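Anti-sigma-E factor ChrR (Rhodobacter sphaeroides, PDB 2Z2S) binds the ECF sigma factor RpoE (sigma-E) in a 1:1 complex and holds it inactive, and responds to singlet oxygen through its C-terminal domain. Local coordinates at residues 94-98 against 118-122. Residues are numbered along the deposited sequence; the frame is centred on the assembly and turned at random.
Sequences LADYV and ILPTG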
loop_
_atom_site.group_PDB
_atom_site.type_symbol
_atom_site.label_atom_id
_atom_site.label_comp_id
_atom_site.label_asym_id
_atom_site.label_seq_id
_atom_site.Cartn_x
_atom_site.Cartn_y
_atom_site.Cartn_z
ATOM N N LEU B 94 9.706 5.825 -3.963
ATOM C CA LEU B 94 11.126 5.810 -4.290
ATOM C C LEU B 94 11.663 7.233 -4.464
ATOM O O LEU B 94 12.773 7.547 -4.039
ATOM C CB LEU B 94 11.327 4.999 -5.580
ATOM C CG LEU B 94 12.702 4.567 -6.094
ATOM C CD1 LEU B 94 13.072 5.394 -7.291
ATOM C CD2 LEU B 94 13.729 4.681 -4.989
ATOM N N ALA B 95 10.848 8.092 -5.067
ATOM C CA ALA B 95 11.207 9.483 -5.310
ATOM C C ALA B 95 11.535 10.233 -4.013
ATOM O O ALA B 95 12.265 11.220 -4.023
ATOM C CB ALA B 95 10.073 10.189 -6.068
ATOM N N ASP B 96 11.005 9.766 -2.894
ATOM C CA ASP B 96 11.268 10.422 -1.632
ATOM C C ASP B 96 12.656 10.051 -1.142
ATOM O O ASP B 96 13.263 10.799 -0.392
ATOM C CB ASP B 96 10.240 10.000 -0.575
ATOM C CG ASP B 96 8.804 10.040 -1.096
ATOM O OD1 ASP B 96 8.510 10.875 -1.986
ATOM O OD2 ASP B 96 7.965 9.248 -0.603
ATOM N N TYR B 97 13.174 8.904 -1.559
ATOM C CA TYR B 97 14.481 8.463 -1.087
ATOM C C TYR B 97 15.552 8.929 -2.069
ATOM O O TYR B 97 16.774 8.729 -1.808
ATOM C CB TYR B 97 14.492 6.937 -0.977
ATOM C CG TYR B 97 13.495 6.452 0.050
ATOM C CD1 TYR B 97 12.127 6.636 -0.134
ATOM C CD2 TYR B 97 13.919 5.863 1.237
ATOM C CE1 TYR B 97 11.208 6.247 0.843
ATOM C CE2 TYR B 97 13.007 5.473 2.221
ATOM C CZ TYR B 97 11.657 5.669 2.015
ATOM O OH TYR B 97 10.752 5.299 2.979
ATOM N N VAL B 98 15.169 9.530 -3.187
ATOM C CA VAL B 98 16.169 9.978 -4.129
ATOM C C VAL B 98 15.798 11.458 -4.629
ATOM O O VAL B 98 14.720 11.653 -4.958
ATOM C CB VAL B 98 16.266 9.152 -5.412
ATOM C CG1 VAL B 98 17.242 9.906 -6.371
ATOM C CG2 VAL B 98 16.951 7.834 -4.981
ATOM N N ILE B 118 23.010 3.065 -1.459
ATOM C CA ILE B 118 22.144 2.610 -0.379
ATOM C C ILE B 118 21.095 3.653 -0.004
ATOM O O ILE B 118 21.380 4.853 0.081
ATOM C CB ILE B 118 22.965 2.243 0.883
ATOM C CG1 ILE B 118 23.609 0.867 0.693
ATOM C CG2 ILE B 118 22.079 2.280 2.118
ATOM C CD1 ILE B 118 24.182 0.259 1.954
ATOM N N LEU B 119 19.871 3.181 0.214
ATOM C CA LEU B 119 18.776 4.060 0.591
ATOM C C LEU B 119 18.528 3.936 2.091
ATOM O O LEU B 119 18.523 2.836 2.646
ATOM C CB LEU B 119 17.520 3.704 -0.202
ATOM C CG LEU B 119 17.713 3.787 -1.721
ATOM C CD1 LEU B 119 16.509 3.194 -2.410
ATOM C CD2 LEU B 119 17.913 5.225 -2.156
ATOM N N PRO B 120 18.326 5.076 2.765
ATOM C CA PRO B 120 18.078 5.175 4.209
ATOM C C PRO B 120 16.701 4.649 4.643
ATOM O O PRO B 120 15.669 5.210 4.269
ATOM C CB PRO B 120 18.221 6.671 4.462
ATOM C CG PRO B 120 17.548 7.242 3.217
ATOM C CD PRO B 120 18.168 6.394 2.115
ATOM N N THR B 121 16.682 3.593 5.444
ATOM C CA THR B 121 15.414 3.032 5.890
ATOM C C THR B 121 15.443 2.474 7.308
ATOM O O THR B 121 16.495 2.131 7.837
ATOM C CB THR B 121 14.936 1.886 4.954
ATOM O OG1 THR B 121 15.977 0.908 4.824
ATOM C CG2 THR B 121 14.554 2.428 3.582
ATOM N N GLY B 122 14.264 2.387 7.914
ATOM C CA GLY B 122 14.150 1.834 9.245
ATOM C C GLY B 122 14.110 0.339 9.019
ATOM O O GLY B 122 14.377 -0.105 7.906
#
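L119 is the bump on the strand side: its CA-to-CB bond points at the single turn 94-97, and its forked end enters a hollow walled by L94, Y97 and V98. L119 CD1 lies 4.1 Å from L94 CD2, while L119 CD2 is 4.0 Å from both Y97 CB and V98 CG2, so a branched, purely apolar side chain can touch three neighbours at once. The backbone joins the wall as well, with Y97 O 3.7 Å from L119 CD2. The strand 115-119 belongs to the antiparallel sheet of the ChrR cupin-like domain, and the short turn packs against segment 118-122; L190 of strand 187-193 touches both L94 and L119. Y97 is the answering bump: its ring turns an edge to P120 O, 3.4 Å from Y97 CE2. T121 CG2 is 3.7 Å from the same carbon, its methyl giving threonine an apolar side to offer, and proline's compact apolar ring suits the exposed flank, P120 CG lying 4.4 Å from Y97 CD2. No hydrogen bond runs directly between the segments; they meet by packing and are also linked through E22, which hydrogen-bonds G122 N and the tyrosine hydroxyl reaching beyond the apolar contact.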